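PDB 4R85: cytosine deaminase from Klebsiella pneumoniae, which catalyses the hydrolytic deamination of 5-methylcytosine and probably of cytosine, at an iron site in an amidohydrolase-type barrel. Local coordinates for residues R219-L224 with S240-M245; E226-R231 with S263-I268. All blocks are in the same frame, centred on the assembly; numbering follows the deposited sequence.

How the interactions relate
Both interactions use helix 220-231, its N-terminal part in interaction 1 and its C-terminal part in interaction 2. Their centres lie about 11 Å apart. Interaction 1 is wholly buried and purely apolar across the two segments, yet its 240-245 segment also carries the iron ligand H241. Interaction 2 is mostly buried too, but it reaches the surface at R229, and salt bridges run along its helix. The two meet directly. L221 CD2 packs on F267 CE1 at 3.8 Å, and H241 N lies 3.2 Å from I268 O, a probable hydrogen bond from the residue just after strand 237-240 to strand 266-269.

Interaction 1 of 2, residues R219-L224 with S240-M245; sequences RFLEVL and SHTCAM. With FE2 (Fe (II) ion), chain H.
L221 meets the 240-245 segment with both of its methyl groups. CD2 lies 3.6 Å from the terminal methyl CE of M245, the nearer of the two contacts. CD1 reaches the methyl CG2 of T242 at a looser 4.2 Å. The fork of the leucine thus divides its tips between two partners. L221 CG stands trans to the backbone N (chi1 177°), which carries the fork off the helix towards the loop. M245 starts out extended and bends only at its last torsion (chi3 -60°). That bend swings CE towards the leucine, although the CB of M245 does not aim there.

T242 turns its two branches to different tasks. CG2 serves the apolar contact, while OG1 hydrogen-bonds to OG1 of T291. T242 is also the centre of an inverse gamma turn. M245 N donates to T242 O at 3.0 Å as the chain enters a 3-10 segment. F267 of strand 266-269 touches L221, T242 and M245. L260 adds to the cover of L221, and C253 and F257 of helix 250-263 pack on M245. At the helix start, D211 accepts hydrogen bonds from the backbone N atoms of F220 and L221, and its backbone is hydrogen-bonded to that of A244.

One residue before T242, H241 binds the iron through NE2 at 2.5 Å. The metal lies at the ring edge, in the plane of the imidazole. H56, H58, H209 and D308 complete the coordination, and H241 also touches the bound 5-methylcytosine. S240 OG hydrogen-bonds to ND1 of H56, another iron ligand, and to OD2 of D207, a second-shell link. A metal-binding histidine just after a barrel strand, in a loop that packs on the preceding barrel helix, is characteristic of the amidohydrolase fold.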
loop_
_atom_site.group_PDB
_atom_site.type_symbol
_atom_site.label_atom_id
_atom_site.label_comp_id
_atom_site.label_asym_id
_atom_site.label_seq_id
_atom_site.Cartn_x
_atom_site.Cartn_y
_atom_site.Cartn_z
ATOM N N ARG A 219 18.182 -21.131 7.855
ATOM C CA ARG A 219 18.730 -20.424 9.012
ATOM C C ARG A 219 20.153 -19.918 8.762
ATOM O O ARG A 219 21.031 -20.047 9.611
ATOM C CB ARG A 219 18.697 -21.339 10.244
ATOM C CG ARG A 219 17.287 -21.692 10.724
ATOM C CD ARG A 219 17.324 -22.725 11.856
ATOM N NE ARG A 219 15.988 -23.023 12.370
ATOM C CZ ARG A 219 15.751 -23.695 13.496
ATOM N NH1 ARG A 219 14.502 -23.937 13.882
ATOM N NH2 ARG A 219 16.765 -24.143 14.222
ATOM N N PHE A 220 20.389 -19.339 7.596
ATOM C CA PHE A 220 21.710 -18.793 7.319
ATOM C C PHE A 220 21.963 -17.488 8.066
ATOM O O PHE A 220 23.105 -17.087 8.256
ATOM C CB PHE A 220 21.922 -18.689 5.806
ATOM C CG PHE A 220 21.877 -20.027 5.144
ATOM C CD1 PHE A 220 20.698 -20.507 4.588
ATOM C CD2 PHE A 220 22.986 -20.860 5.177
ATOM C CE1 PHE A 220 20.653 -21.773 4.021
ATOM C CE2 PHE A 220 22.942 -22.126 4.607
ATOM C CZ PHE A 220 21.769 -22.581 4.037
ATOM N N LEU A 221 20.885 -16.844 8.510
ATOM C CA LEU A 221 21.002 -15.643 9.325
ATOM C C LEU A 221 21.910 -15.861 10.542
ATOM O O LEU A 221 22.752 -15.009 10.841
ATOM C CB LEU A 221 19.612 -15.170 9.778
ATOM C CG LEU A 221 19.644 -13.947 10.696
ATOM C CD1 LEU A 221 20.319 -12.762 9.994
ATOM C CD2 LEU A 221 18.218 -13.585 11.107
ATOM N N GLU A 222 21.758 -16.990 11.237
ATOM C CA GLU A 222 22.607 -17.262 12.409
ATOM C C GLU A 222 24.087 -17.341 12.036
ATOM O O GLU A 222 24.944 -16.921 12.802
ATOM C CB GLU A 222 22.179 -18.530 13.160
ATOM C CG GLU A 222 22.435 -19.847 12.397
ATOM C CD GLU A 222 22.020 -21.094 13.179
ATOM O OE1 GLU A 222 22.648 -22.166 12.983
ATOM O OE2 GLU A 222 21.052 -21.009 13.969
ATOM N N VAL A 223 24.388 -17.885 10.858
ATOM C CA VAL A 223 25.780 -18.003 10.431
ATOM C C VAL A 223 26.358 -16.624 10.147
ATOM O O VAL A 223 27.476 -16.309 10.546
ATOM C CB VAL A 223 25.918 -18.884 9.167
ATOM C CG1 VAL A 223 27.392 -19.036 8.789
ATOM C CG2 VAL A 223 25.288 -20.236 9.415
ATOM N N LEU A 224 25.578 -15.798 9.461
ATOM C CA LEU A 224 26.006 -14.451 9.124
ATOM C C LEU A 224 26.211 -13.594 10.383
ATOM O O LEU A 224 27.232 -12.906 10.524
ATOM C CB LEU A 224 24.968 -13.801 8.200
ATOM C CG LEU A 224 25.216 -12.339 7.812
ATOM C CD1 LEU A 224 26.477 -12.222 6.976
ATOM C CD2 LEU A 224 24.025 -11.749 7.065
ATOM N N SER A 240 19.474 -8.741 4.413
ATOM C CA SER A 240 18.287 -8.334 3.677
ATOM C C SER A 240 17.378 -9.539 3.491
ATOM O O SER A 240 17.860 -10.663 3.428
ATOM C CB SER A 240 18.675 -7.764 2.309
ATOM O OG SER A 240 19.328 -6.503 2.423
ATOM N N HIS A 241 16.067 -9.308 3.435
ATOM C CA HIS A 241 15.110 -10.378 3.098
ATOM C C HIS A 241 15.223 -11.579 4.012
ATOM O O HIS A 241 15.395 -12.705 3.536
ATOM C CB HIS A 241 15.364 -10.962 1.709
ATOM C CG HIS A 241 15.204 -10.005 0.576
ATOM N ND1 HIS A 241 13.986 -9.474 0.212
ATOM C CD2 HIS A 241 16.101 -9.546 -0.326
ATOM C CE1 HIS A 241 14.143 -8.707 -0.854
ATOM N NE2 HIS A 241 15.419 -8.730 -1.195
ATOM N N THR A 242 15.139 -11.368 5.308
ATOM C CA THR A 242 15.137 -12.492 6.228
ATOM C C THR A 242 13.718 -13.032 6.344
ATOM O O THR A 242 13.204 -13.187 7.442
ATOM C CB THR A 242 15.698 -12.059 7.601
ATOM O OG1 THR A 242 15.020 -10.879 8.060
ATOM C CG2 THR A 242 17.182 -11.735 7.457
ATOM N N CYS A 243 13.090 -13.323 5.193
ATOM C CA CYS A 243 11.688 -13.745 5.156
ATOM C C CYS A 243 11.412 -14.993 5.998
ATOM O O CYS A 243 10.356 -15.109 6.632
ATOM C CB CYS A 243 11.245 -13.993 3.715
ATOM S SG CYS A 243 11.470 -12.543 2.653
ATOM N N ALA A 244 12.350 -15.935 5.985
ATOM C CA ALA A 244 12.192 -17.159 6.776
ATOM C C ALA A 244 11.967 -16.874 8.269
ATOM O O ALA A 244 11.310 -17.655 8.957
ATOM C CB ALA A 244 13.399 -18.078 6.580
ATOM N N MET A 245 12.511 -15.771 8.778
ATOM C CA MET A 245 12.294 -15.445 10.185
ATOM C C MET A 245 10.797 -15.305 10.493
ATOM O O MET A 245 10.344 -15.653 11.575
ATOM C CB MET A 245 13.049 -14.181 10.605
ATOM C CG MET A 245 13.025 -13.980 12.112
ATOM S SD MET A 245 13.396 -12.276 12.574
ATOM C CE MET A 245 15.019 -12.129 11.855
HETATM FE FE FE2 H . 16.690 -7.924 -3.200
#

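Interaction 2 of 2, residues E226-R231 with S263-I268; sequences EEARVR and SGINFI
A228 and I265 make the closer apolar contact, with the alanine CB 3.6 Å from the branch methyl CG2 of I265. The chi1 of I265 (73°) tucks CG1 over its own backbone and sends CG2 off on the side away from the carbonyl carbon. This branch faces the alanine.

One residue on, R229 CB rests against the backbone of S263, 3.9 Å from its CA. The S263 CB is 4.1 Å from the same carbon. Only the base of the arginine takes part; the rest of the side chain turns off toward E226. The chain is extended through chi2 and bends at chi3 (65°), which turns the guanidinium back along the helix to E226. There NE donates to OE1 and NH2 to OE2, each at 2.9 Å. This side-on grip gives one nitrogen to each oxygen, and both oxygens are met on the syn side. The bonds are nearly straight and lie close to the guanidinium plane. The carboxylate plane is tilted from them. R231 holds E227 differently: NE and NH2 both go to OE2. Its NH1 pairs with D197 of helix 185-202.

S263 ends helix 250-263. Its OG donates to L260 O and accepts from I265 N at 3.3 Å, which forms an ST turn. G264 lies within that turn with positive phi, as the chain leaves the helix for the strand. I265 also packs on V237, L221 and A225. M196 of helix 185-202 touches A228 from outside the pair. Helix 220-231 therefore lies between helix 185-202 and the turn that leads from helix 250-263 into barrel strand 266-269, beside strand 237-240.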
loop_
_atom_site.group_PDB
_atom_site.type_symbol
_atom_site.label_atom_id
_atom_site.label_comp_id
_atom_site.label_asym_id
_atom_site.label_seq_id
_atom_site.Cartn_x
_atom_site.Cartn_y
_atom_site.Cartn_z
ATOM N N GLU A 226 26.714 -14.580 13.458
ATOM C CA GLU A 226 27.848 -15.049 14.258
ATOM C C GLU A 226 29.201 -14.636 13.664
ATOM O O GLU A 226 30.104 -14.239 14.395
ATOM C CB GLU A 226 27.772 -16.560 14.527
ATOM C CG GLU A 226 28.992 -17.165 15.260
ATOM C CD GLU A 226 29.197 -16.667 16.702
ATOM O OE1 GLU A 226 28.426 -15.818 17.195
ATOM O OE2 GLU A 226 30.150 -17.146 17.351
ATOM N N GLU A 227 29.347 -14.722 12.342
ATOM C CA GLU A 227 30.588 -14.269 11.725
ATOM C C GLU A 227 30.796 -12.782 11.975
ATOM O O GLU A 227 31.905 -12.342 12.271
ATOM C CB GLU A 227 30.580 -14.568 10.220
ATOM C CG GLU A 227 30.730 -16.063 9.933
ATOM C CD GLU A 227 31.926 -16.656 10.678
ATOM O OE1 GLU A 227 31.746 -17.662 11.409
ATOM O OE2 GLU A 227 33.047 -16.109 10.542
ATOM N N ALA A 228 29.728 -12.003 11.840
ATOM C CA ALA A 228 29.828 -10.574 12.073
ATOM C C ALA A 228 30.257 -10.287 13.517
ATOM O O ALA A 228 31.084 -9.401 13.761
ATOM C CB ALA A 228 28.508 -9.906 11.769
ATOM N N ARG A 229 29.699 -11.040 14.466
ATOM C CA ARG A 229 29.989 -10.823 15.894
ATOM C C ARG A 229 31.447 -11.158 16.209
ATOM O O ARG A 229 32.163 -10.365 16.819
ATOM C CB ARG A 229 29.058 -11.668 16.782
ATOM C CG ARG A 229 29.217 -11.379 18.292
ATOM C CD ARG A 229 28.604 -12.478 19.171
ATOM N NE ARG A 229 29.312 -13.745 19.003
ATOM C CZ ARG A 229 30.407 -14.091 19.675
ATOM N NH1 ARG A 229 30.919 -13.267 20.581
ATOM N NH2 ARG A 229 30.989 -15.266 19.445
ATOM N N VAL A 230 31.881 -12.335 15.770
ATOM C CA VAL A 230 33.245 -12.813 16.006
ATOM C C VAL A 230 34.294 -11.900 15.367
ATOM O O VAL A 230 35.363 -11.649 15.943
ATOM C CB VAL A 230 33.400 -14.259 15.482
ATOM C CG1 VAL A 230 34.865 -14.633 15.299
ATOM C CG2 VAL A 230 32.707 -15.232 16.420
ATOM N N ARG A 231 33.978 -11.385 14.184
ATOM C CA ARG A 231 34.924 -10.568 13.431
ATOM C C ARG A 231 34.855 -9.101 13.856
ATOM O O ARG A 231 35.682 -8.292 13.455
ATOM C CB ARG A 231 34.670 -10.717 11.927
ATOM C CG ARG A 231 35.001 -12.099 11.372
ATOM C CD ARG A 231 34.292 -12.310 10.049
ATOM N NE ARG A 231 34.281 -13.712 9.612
ATOM C CZ ARG A 231 35.039 -14.213 8.640
ATOM N NH1 ARG A 231 35.891 -13.438 7.986
ATOM N NH2 ARG A 231 34.929 -15.498 8.309
ATOM N N SER A 263 25.314 -9.187 17.836
ATOM C CA SER A 263 26.091 -9.076 16.597
ATOM C C SER A 263 26.158 -7.639 16.081
ATOM O O SER A 263 27.138 -7.235 15.445
ATOM C CB SER A 263 25.499 -9.974 15.513
ATOM O OG SER A 263 24.305 -9.405 14.993
ATOM N N GLY A 264 25.103 -6.877 16.342
ATOM C CA GLY A 264 25.044 -5.486 15.930
ATOM C C GLY A 264 24.708 -5.283 14.461
ATOM O O GLY A 264 24.778 -4.155 13.977
ATOM N N ILE A 265 24.325 -6.349 13.754
ATOM C CA ILE A 265 24.006 -6.216 12.326
ATOM C C ILE A 265 22.683 -5.496 12.065
ATOM O O ILE A 265 21.840 -5.378 12.961
ATOM C CB ILE A 265 24.008 -7.573 11.575
ATOM C CG1 ILE A 265 22.784 -8.422 11.940
ATOM C CG2 ILE A 265 25.317 -8.318 11.807
ATOM C CD1 ILE A 265 22.653 -9.697 11.098
ATOM N N ASN A 266 22.518 -5.017 10.831
ATOM C CA ASN A 266 21.309 -4.315 10.414
ATOM C C ASN A 266 20.402 -5.242 9.623
ATOM O O ASN A 266 20.850 -6.266 9.118
ATOM C CB ASN A 266 21.658 -3.104 9.532
ATOM C CG ASN A 266 22.607 -2.132 10.212
ATOM O OD1 ASN A 266 22.187 -1.294 11.005
ATOM N ND2 ASN A 266 23.888 -2.235 9.890
ATOM N N PHE A 267 19.131 -4.867 9.519
ATOM C CA PHE A 267 18.148 -5.635 8.769
ATOM C C PHE A 267 17.413 -4.756 7.770
ATOM O O PHE A 267 17.053 -3.623 8.070
ATOM C CB PHE A 267 17.141 -6.289 9.723
ATOM C CG PHE A 267 17.726 -7.410 10.525
ATOM C CD1 PHE A 267 17.464 -8.725 10.184
ATOM C CD2 PHE A 267 18.572 -7.149 11.598
ATOM C CE1 PHE A 267 18.010 -9.762 10.916
ATOM C CE2 PHE A 267 19.139 -8.179 12.317
ATOM C CZ PHE A 267 18.847 -9.486 11.986
ATOM N N ILE A 268 17.191 -5.280 6.569
ATOM C CA ILE A 268 16.351 -4.582 5.610
ATOM C C ILE A 268 15.164 -5.468 5.242
ATOM O O ILE A 268 15.327 -6.656 4.969
ATOM C CB ILE A 268 17.143 -4.171 4.352
ATOM C CG1 ILE A 268 18.207 -3.115 4.714
ATOM C CG2 ILE A 268 16.197 -3.632 3.275
ATOM C CD1 ILE A 268 19.143 -2.783 3.559
#